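Local coordinates for beta-xylosidase (PDB 4MLG), which hydrolyses beta-1,4-linked xylosides, probably releasing xylose units from the non-reducing ends of xylan-derived oligosaccharides as a family 43 glycoside hydrolase, at residues M13-A18 and L286-D290; G241-I246 and G270-H275; V263-V269 and P318-A323. One frame throughout, in Å; residues are numbered along the deposited sequence.

Interaction 1. Residues M13-A18 and L286-D290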
loop_
_atom_site.group_PDB
_atom_site.type_symbol
_atom_site.label_atom_id
_atom_site.label_comp_id
_atom_site.label_asym_id
_atom_site.label_seq_id
_atom_site.Cartn_x
_atom_site.Cartn_y
_atom_site.Cartn_z
ATOM N N MET A 13 15.746 -23.788 7.014
ATOM C CA MET A 13 15.666 -22.426 7.531
ATOM C C MET A 13 16.659 -21.515 6.813
ATOM O O MET A 13 17.833 -21.857 6.665
ATOM C CB MET A 13 15.920 -22.410 9.039
ATOM C CG MET A 13 14.959 -23.276 9.836
ATOM S SD MET A 13 13.264 -22.664 9.801
ATOM C CE MET A 13 12.409 -24.006 10.623
ATOM N N ALA A 14 16.183 -20.354 6.371
ATOM C CA ALA A 14 16.999 -19.449 5.570
ATOM C C ALA A 14 16.969 -18.017 6.089
ATOM O O ALA A 14 16.200 -17.694 6.992
ATOM C CB ALA A 14 16.551 -19.484 4.123
ATOM N N ASP A 15 17.804 -17.170 5.492
ATOM C CA ASP A 15 17.908 -15.756 5.857
ATOM C C ASP A 15 18.097 -15.550 7.359
ATOM O O ASP A 15 17.291 -14.875 7.999
ATOM C CB ASP A 15 16.670 -14.989 5.380
ATOM C CG ASP A 15 16.291 -15.323 3.950
ATOM O OD1 ASP A 15 17.202 -15.472 3.109
ATOM O OD2 ASP A 15 15.080 -15.442 3.670
ATOM N N PRO A 16 19.171 -16.123 7.928
ATOM C CA PRO A 16 19.329 -16.096 9.385
ATOM C C PRO A 16 19.642 -14.701 9.909
ATOM O O PRO A 16 20.365 -13.941 9.265
ATOM C CB PRO A 16 20.520 -17.025 9.620
ATOM C CG PRO A 16 21.325 -16.903 8.381
ATOM C CD PRO A 16 20.336 -16.732 7.261
ATOM N N ALA A 17 19.085 -14.374 11.069
ATOM C CA ALA A 17 19.347 -13.103 11.727
ATOM C C ALA A 17 19.704 -13.377 13.178
ATOM O O ALA A 17 18.833 -13.689 13.991
ATOM C CB ALA A 17 18.133 -12.202 11.640
ATOM N N ALA A 18 20.988 -13.260 13.503
ATOM C CA ALA A 18 21.471 -13.637 14.826
ATOM C C ALA A 18 21.645 -12.445 15.768
ATOM O O ALA A 18 22.136 -11.386 15.374
ATOM C CB ALA A 18 22.767 -14.422 14.709
ATOM N N LEU A 286 29.655 -15.599 10.830
ATOM C CA LEU A 286 28.851 -15.234 9.672
ATOM C C LEU A 286 27.772 -16.282 9.431
ATOM O O LEU A 286 27.996 -17.264 8.723
ATOM C CB LEU A 286 29.726 -15.092 8.424
ATOM C CG LEU A 286 29.003 -14.723 7.124
ATOM C CD1 LEU A 286 28.456 -13.306 7.195
ATOM C CD2 LEU A 286 29.913 -14.898 5.917
ATOM N N PHE A 287 26.605 -16.080 10.036
ATOM C CA PHE A 287 25.473 -16.968 9.807
ATOM C C PHE A 287 24.949 -16.752 8.395
ATOM O O PHE A 287 24.748 -15.616 7.975
ATOM C CB PHE A 287 24.362 -16.705 10.824
ATOM C CG PHE A 287 24.732 -17.059 12.237
ATOM C CD1 PHE A 287 24.388 -18.291 12.768
ATOM C CD2 PHE A 287 25.420 -16.159 13.034
ATOM C CE1 PHE A 287 24.725 -18.619 14.067
ATOM C CE2 PHE A 287 25.759 -16.483 14.333
ATOM C CZ PHE A 287 25.413 -17.715 14.848
ATOM N N HIS A 288 24.737 -17.841 7.663
ATOM C CA HIS A 288 24.234 -17.763 6.294
ATOM C C HIS A 288 23.560 -19.071 5.895
ATOM O O HIS A 288 23.181 -19.860 6.759
ATOM C CB HIS A 288 25.364 -17.412 5.320
ATOM C CG HIS A 288 26.521 -18.363 5.361
ATOM N ND1 HIS A 288 27.386 -18.437 6.431
ATOM C CD2 HIS A 288 26.962 -19.269 4.457
ATOM C CE1 HIS A 288 28.306 -19.354 6.188
ATOM N NE2 HIS A 288 28.071 -19.873 4.996
ATOM N N HIS A 289 23.404 -19.300 4.594
ATOM C CA HIS A 289 22.791 -20.538 4.118
ATOM C C HIS A 289 23.260 -20.962 2.727
ATOM O O HIS A 289 23.764 -20.149 1.954
ATOM C CB HIS A 289 21.259 -20.432 4.140
ATOM C CG HIS A 289 20.701 -19.396 3.211
ATOM N ND1 HIS A 289 19.832 -18.413 3.634
ATOM C CD2 HIS A 289 20.876 -19.196 1.882
ATOM C CE1 HIS A 289 19.500 -17.650 2.608
ATOM N NE2 HIS A 289 20.122 -18.101 1.534
ATOM N N ASP A 290 23.085 -22.245 2.424
ATOM C CA ASP A 290 23.244 -22.752 1.065
ATOM C C ASP A 290 22.289 -23.919 0.821
ATOM O O ASP A 290 21.611 -24.376 1.741
ATOM C CB ASP A 290 24.698 -23.142 0.764
ATOM C CG ASP A 290 25.271 -24.124 1.770
ATOM O OD1 ASP A 290 24.500 -24.844 2.436
ATOM O OD2 ASP A 290 26.514 -24.181 1.884
#

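Interaction 2. Residues G241-I246 and G270-H275. With CA (calcium ion), chain M; SO4 (sulfate ion), chain N.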
loop_
_atom_site.group_PDB
_atom_site.type_symbol
_atom_site.label_atom_id
_atom_site.label_comp_id
_atom_site.label_asym_id
_atom_site.label_seq_id
_atom_site.Cartn_x
_atom_site.Cartn_y
_atom_site.Cartn_z
ATOM N N GLY A 241 22.803 -10.428 -5.137
ATOM C CA GLY A 241 21.819 -11.121 -5.951
ATOM C C GLY A 241 22.358 -11.988 -7.074
ATOM O O GLY A 241 22.819 -13.106 -6.844
ATOM N N ASP A 242 22.295 -11.467 -8.297
ATOM C CA ASP A 242 22.631 -12.246 -9.486
ATOM C C ASP A 242 24.127 -12.503 -9.663
ATOM O O ASP A 242 24.536 -13.171 -10.613
ATOM C CB ASP A 242 22.049 -11.592 -10.742
ATOM C CG ASP A 242 22.552 -10.179 -10.951
ATOM O OD1 ASP A 242 22.947 -9.533 -9.958
ATOM O OD2 ASP A 242 22.547 -9.713 -12.111
ATOM N N THR A 243 24.941 -11.972 -8.756
ATOM C CA THR A 243 26.364 -12.292 -8.740
ATOM C C THR A 243 26.701 -13.128 -7.510
ATOM O O THR A 243 27.848 -13.527 -7.312
ATOM C CB THR A 243 27.250 -11.034 -8.802
ATOM O OG1 THR A 243 26.799 -10.078 -7.836
ATOM C CG2 THR A 243 27.192 -10.413 -10.189
ATOM N N HIS A 244 25.682 -13.383 -6.691
ATOM C CA HIS A 244 25.771 -14.325 -5.576
ATOM C C HIS A 244 26.863 -13.984 -4.558
ATOM O O HIS A 244 27.520 -14.875 -4.024
ATOM C CB HIS A 244 25.975 -15.753 -6.101
ATOM C CG HIS A 244 25.086 -16.108 -7.254
ATOM N ND1 HIS A 244 25.327 -15.679 -8.541
ATOM C CD2 HIS A 244 23.958 -16.856 -7.313
ATOM C CE1 HIS A 244 24.385 -16.142 -9.343
ATOM N NE2 HIS A 244 23.542 -16.859 -8.623
ATOM N N LEU A 245 27.047 -12.695 -4.286
ATOM C CA LEU A 245 28.083 -12.258 -3.356
ATOM C C LEU A 245 27.497 -11.614 -2.107
ATOM O O LEU A 245 26.427 -11.008 -2.151
ATOM C CB LEU A 245 29.020 -11.254 -4.028
ATOM C CG LEU A 245 29.682 -11.645 -5.344
ATOM C CD1 LEU A 245 30.365 -10.437 -5.959
ATOM C CD2 LEU A 245 30.676 -12.767 -5.125
ATOM N N ILE A 246 28.209 -11.749 -0.994
ATOM C CA ILE A 246 27.922 -10.962 0.196
ATOM C C ILE A 246 29.053 -9.957 0.384
ATOM O O ILE A 246 30.128 -10.301 0.878
ATOM C CB ILE A 246 27.779 -11.837 1.456
ATOM C CG1 ILE A 246 26.571 -12.765 1.324
ATOM C CG2 ILE A 246 27.621 -10.970 2.700
ATOM C CD1 ILE A 246 25.238 -12.042 1.354
ATOM N N GLY A 270 23.195 -22.628 -4.501
ATOM C CA GLY A 270 21.903 -21.974 -4.482
ATOM C C GLY A 270 22.025 -20.569 -5.035
ATOM O O GLY A 270 23.088 -19.955 -4.952
ATOM N N TRP A 271 20.937 -20.059 -5.600
ATOM C CA TRP A 271 20.952 -18.747 -6.234
ATOM C C TRP A 271 21.052 -17.630 -5.202
ATOM O O TRP A 271 21.698 -16.610 -5.434
ATOM C CB TRP A 271 19.695 -18.558 -7.087
ATOM C CG TRP A 271 19.787 -17.428 -8.068
ATOM C CD1 TRP A 271 20.116 -17.517 -9.390
ATOM C CD2 TRP A 271 19.543 -16.039 -7.809
ATOM N NE1 TRP A 271 20.093 -16.271 -9.969
ATOM C CE2 TRP A 271 19.743 -15.347 -9.020
ATOM C CE3 TRP A 271 19.173 -15.314 -6.671
ATOM C CZ2 TRP A 271 19.588 -13.967 -9.125
ATOM C CZ3 TRP A 271 19.022 -13.942 -6.778
ATOM C CH2 TRP A 271 19.229 -13.283 -7.995
ATOM N N THR A 272 20.409 -17.827 -4.056
ATOM C CA THR A 272 20.346 -16.784 -3.041
ATOM C C THR A 272 21.443 -16.920 -1.994
ATOM O O THR A 272 21.876 -18.023 -1.666
ATOM C CB THR A 272 18.986 -16.785 -2.324
ATOM O OG1 THR A 272 18.858 -17.978 -1.544
ATOM C CG2 THR A 272 17.852 -16.720 -3.334
ATOM N N THR A 273 21.889 -15.781 -1.476
ATOM C CA THR A 273 22.802 -15.757 -0.343
ATOM C C THR A 273 22.359 -14.678 0.648
ATOM O O THR A 273 22.127 -13.528 0.274
ATOM C CB THR A 273 24.275 -15.562 -0.783
ATOM O OG1 THR A 273 25.125 -15.531 0.370
ATOM C CG2 THR A 273 24.451 -14.277 -1.586
ATOM N N HIS A 274 22.210 -15.067 1.908
ATOM C CA HIS A 274 21.704 -14.164 2.936
ATOM C C HIS A 274 22.482 -14.396 4.220
ATOM O O HIS A 274 22.955 -15.505 4.463
ATOM C CB HIS A 274 20.218 -14.416 3.173
ATOM C CG HIS A 274 19.470 -13.218 3.665
ATOM N ND1 HIS A 274 18.556 -12.543 2.887
ATOM C CD2 HIS A 274 19.503 -12.573 4.855
ATOM C CE1 HIS A 274 18.054 -11.534 3.577
ATOM N NE2 HIS A 274 18.614 -11.529 4.774
ATOM N N HIS A 275 22.608 -13.365 5.049
ATOM C CA HIS A 275 23.516 -13.447 6.186
ATOM C C HIS A 275 23.144 -12.566 7.374
ATOM O O HIS A 275 22.157 -11.830 7.345
ATOM C CB HIS A 275 24.913 -13.041 5.741
ATOM C CG HIS A 275 25.055 -11.567 5.535
ATOM N ND1 HIS A 275 24.381 -10.891 4.543
ATOM C CD2 HIS A 275 25.765 -10.635 6.212
ATOM C CE1 HIS A 275 24.682 -9.607 4.606
ATOM N NE2 HIS A 275 25.519 -9.424 5.612
HETATM CA CA CA M . 18.583 -10.034 7.130
HETATM S S SO4 N . 14.700 -13.308 0.351
HETATM O O1 SO4 N . 14.351 -14.544 1.044
HETATM O O2 SO4 N . 16.013 -12.850 0.796
HETATM O O3 SO4 N . 14.728 -13.549 -1.089
HETATM O O4 SO4 N . 13.707 -12.285 0.662
HETATM O O HOH W 1 22.060 -14.066 -4.419
HETATM O O HOH W 2 27.550 -15.581 -1.543
#

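Interaction 3. Residues V263-V269 and P318-A323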
loop_
_atom_site.group_PDB
_atom_site.type_symbol
_atom_site.label_atom_id
_atom_site.label_comp_id
_atom_site.label_asym_id
_atom_site.label_seq_id
_atom_site.Cartn_x
_atom_site.Cartn_y
_atom_site.Cartn_z
ATOM N N VAL A 263 34.599 -8.363 -0.496
ATOM C CA VAL A 263 33.658 -9.475 -0.486
ATOM C C VAL A 263 33.806 -10.298 0.789
ATOM O O VAL A 263 34.909 -10.710 1.144
ATOM C CB VAL A 263 33.877 -10.395 -1.707
ATOM C CG1 VAL A 263 32.949 -11.603 -1.650
ATOM C CG2 VAL A 263 33.675 -9.620 -3.001
ATOM N N ILE A 264 32.694 -10.531 1.478
ATOM C CA ILE A 264 32.706 -11.371 2.670
ATOM C C ILE A 264 32.515 -12.835 2.290
ATOM O O ILE A 264 33.214 -13.714 2.796
ATOM C CB ILE A 264 31.601 -10.969 3.668
ATOM C CG1 ILE A 264 31.745 -9.502 4.072
ATOM C CG2 ILE A 264 31.640 -11.855 4.903
ATOM C CD1 ILE A 264 30.754 -9.069 5.135
ATOM N N LEU A 265 31.570 -13.088 1.390
ATOM C CA LEU A 265 31.226 -14.452 1.005
ATOM C C LEU A 265 31.148 -14.638 -0.510
ATOM O O LEU A 265 30.398 -13.944 -1.196
ATOM C CB LEU A 265 29.898 -14.861 1.647
ATOM C CG LEU A 265 29.507 -16.334 1.522
ATOM C CD1 LEU A 265 30.500 -17.205 2.274
ATOM C CD2 LEU A 265 28.091 -16.565 2.028
ATOM N N THR A 266 31.933 -15.584 -1.020
ATOM C CA THR A 266 31.888 -15.974 -2.426
ATOM C C THR A 266 30.605 -16.776 -2.676
ATOM O O THR A 266 29.972 -17.218 -1.717
ATOM C CB THR A 266 33.127 -16.817 -2.791
ATOM O OG1 THR A 266 33.175 -17.986 -1.965
ATOM C CG2 THR A 266 34.398 -16.007 -2.590
ATOM N N PRO A 267 30.205 -16.950 -3.955
ATOM C CA PRO A 267 28.974 -17.684 -4.277
ATOM C C PRO A 267 28.826 -19.029 -3.571
ATOM O O PRO A 267 29.803 -19.756 -3.404
ATOM C CB PRO A 267 29.093 -17.895 -5.786
ATOM C CG PRO A 267 29.812 -16.690 -6.254
ATOM C CD PRO A 267 30.800 -16.346 -5.164
ATOM N N VAL A 268 27.600 -19.341 -3.161
ATOM C CA VAL A 268 27.307 -20.594 -2.476
ATOM C C VAL A 268 26.370 -21.457 -3.312
ATOM O O VAL A 268 25.849 -21.009 -4.336
ATOM C CB VAL A 268 26.649 -20.346 -1.107
ATOM C CG1 VAL A 268 27.561 -19.516 -0.217
ATOM C CG2 VAL A 268 25.302 -19.659 -1.285
ATOM N N VAL A 269 26.156 -22.694 -2.875
ATOM C CA VAL A 269 25.207 -23.573 -3.545
ATOM C C VAL A 269 23.798 -23.018 -3.384
ATOM O O VAL A 269 23.272 -22.939 -2.273
ATOM C CB VAL A 269 25.267 -25.009 -2.997
ATOM C CG1 VAL A 269 24.120 -25.838 -3.554
ATOM C CG2 VAL A 269 26.603 -25.647 -3.339
ATOM N N PRO A 318 37.933 -12.663 3.558
ATOM C CA PRO A 318 36.910 -13.274 2.702
ATOM C C PRO A 318 36.669 -14.743 3.044
ATOM O O PRO A 318 37.619 -15.475 3.312
ATOM C CB PRO A 318 37.501 -13.138 1.294
ATOM C CG PRO A 318 38.963 -12.948 1.503
ATOM C CD PRO A 318 39.086 -12.183 2.780
ATOM N N ILE A 319 35.405 -15.155 3.044
ATOM C CA ILE A 319 35.045 -16.538 3.340
ATOM C C ILE A 319 34.575 -17.253 2.074
ATOM O O ILE A 319 33.790 -16.710 1.297
ATOM C CB ILE A 319 33.955 -16.620 4.427
ATOM C CG1 ILE A 319 34.450 -15.981 5.727
ATOM C CG2 ILE A 319 33.548 -18.062 4.674
ATOM C CD1 ILE A 319 33.449 -16.049 6.857
ATOM N N LYS A 320 35.067 -18.471 1.870
ATOM C CA LYS A 320 34.740 -19.238 0.675
ATOM C C LYS A 320 33.321 -19.801 0.728
ATOM O O LYS A 320 32.953 -20.500 1.674
ATOM C CB LYS A 320 35.752 -20.371 0.485
ATOM C CG LYS A 320 35.692 -21.052 -0.875
ATOM C CD LYS A 320 36.100 -20.102 -1.994
ATOM C CE LYS A 320 36.372 -20.851 -3.295
ATOM N NZ LYS A 320 35.188 -21.616 -3.774
ATOM N N GLY A 321 32.527 -19.483 -0.287
ATOM C CA GLY A 321 31.212 -20.078 -0.438
ATOM C C GLY A 321 31.363 -21.495 -0.953
ATOM O O GLY A 321 32.413 -21.852 -1.486
ATOM N N THR A 322 30.319 -22.302 -0.796
ATOM C CA THR A 322 30.385 -23.711 -1.170
ATOM C C THR A 322 30.664 -23.898 -2.661
ATOM O O THR A 322 31.494 -24.722 -3.045
ATOM C CB THR A 322 29.092 -24.460 -0.801
ATOM O OG1 THR A 322 28.724 -24.149 0.549
ATOM C CG2 THR A 322 29.293 -25.962 -0.932
ATOM N N ALA A 323 29.973 -23.127 -3.493
ATOM C CA ALA A 323 30.160 -23.202 -4.937
ATOM C C ALA A 323 31.505 -22.614 -5.352
ATOM O O ALA A 323 32.449 -23.347 -5.645
ATOM C CB ALA A 323 29.024 -22.491 -5.657
#

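Interaction 1. Residues M13-A18 and L286-D290
A histidine ring set upright on a strand can hold a neighbouring turn through a single nitrogen. His-289, with chi1 in the p well (64°), lifts its imidazole from strand 283-290 so that ND1 accepts a hydrogen bond from Asp-15 N at 3.0 Å. His-289 ND1 also lies 3.5 Å from Ala-14 CB. Asp-15 adopts left-handed backbone angles; its CA-to-CB bond points away from the strand, yet in the m rotamer OD1 lies 3.2 Å from His-289 CE1, while OD2 is hydrogen-bonded to Ser-30 OG. Next along, Pro-16 sets CG 3.6 Å from both Phe-287 C and His-288 N. Phe-287 (m) offers a ring face to Ala-18, whose CB sits 3.9 Å from the ring centroid in a CH-pi contact. Between Phe-287 and His-289, His-288 has its CA-to-CB bond pointing away, and its ND1 donates to Leu-286 O (2.6 Å). This buried packing joins the first blade to the last, the interface across which a five-bladed beta-propeller, the fold of family 43, closes into a ring.

Interaction 2. Residues G241-I246 and G270-H275
This is a loop-to-loop contact built from ring packing, a buried aliphatic side chain and bridging water, with no direct hydrogen bonds between its two segments. It sits where the connection between strands 233-239 and 246-251 meets the segment leading into strand 276-280. A type I turn, closed by His-244 N donating to Gly-241 O at 2.9 Å, lies against Trp-271. His-244 directs its edge at the face of the indole five-membered ring, a T-shaped pair with centroids 4.7 Å apart and planes at 67°. Gly-241 C also lies 3.5 Å from Trp-271 CH2; the positive phi of Gly-241 (66°) by itself favours glycine here. Water 1 donates to Gly-241 O (2.7 Å) and Trp-271 O (2.8 Å), joining the two backbones. In the five-bladed propeller of family 43, the contact thus links a hairpin of the fourth blade to the entry into the last. Deeper in, Ile-246 CG1 approaches Thr-273 OG1 at 3.3 Å, and Ile-246 CG2 rests 3.7 Å from the centroid of the His-275 ring, a CH-pi contact almost exactly on the ring normal. His-274 has its CA-to-CB bond pointing away from the hairpin: NE2 binds calcium at 2.8 Å, with Asp-85 as another ligand, while ND1 makes a weak 3.3 Å hydrogen bond to sulfate O2.

Interaction 3. Residues V263-V269 and P318-A323
Three hydrogen bonds join the C-terminal tail to the end of strand 258-265 and its continuation. Ile-319 N donates to Ile-264 O at 2.6 Å, and Thr-266 N returns a bond to Ile-319 O at 3.2 Å. Gly-321 N is modelled only 2.3 Å from Thr-266 OG1, a very short bond. The first two flank Leu-265 in the pattern of a single parallel beta bridge, and the segments run 22° apart. Ile-264 and Leu-265 both face Ile-246 in a classic beta bulge; the tail adds on to the fourth propeller blade beside this bulge, where the chain turns a corner at Ile-264. Gly-321 fits tightly: its CA makes CA-H...O contacts to Thr-266 O (3.4 Å) and Pro-267 O (3.3 Å), and an ideal CB would clash with both oxygens. Farther out, Leu-265 CD1 meets Ile-319 CG2 at 4.0 Å and Val-269 CG2 meets Thr-322 CG2 at 3.6 Å, while Ala-323 CB lies against the backbone at Val-268 C (3.7 Å).

Overall arrangement
Three contacts between separate parts of the chain form one continuous region where the last, first and fourth blades meet, 263-269 running directly into 270-275. Interactions 2 and 3, centres about 9 Å apart, share the bulge: Ile-246 O lies 2.6 Å from Ile-264 N, a probable hydrogen bond. Interaction 1 reaches interaction 3 through Asp-290 OD2, 2.6 Å from Thr-322 OG1, and interaction 2 through Asp-15 OD1, 3.2 Å from His-274 CB. They differ in closeness to the calcium bound by His-274: between nearest atoms, the Asp-15 side chain is about 6 Å away, that of Ile-264 about 12 Å. The sulfate about 3 Å from Asp-15, probably from the crystallisation liquor, may mark a pocket.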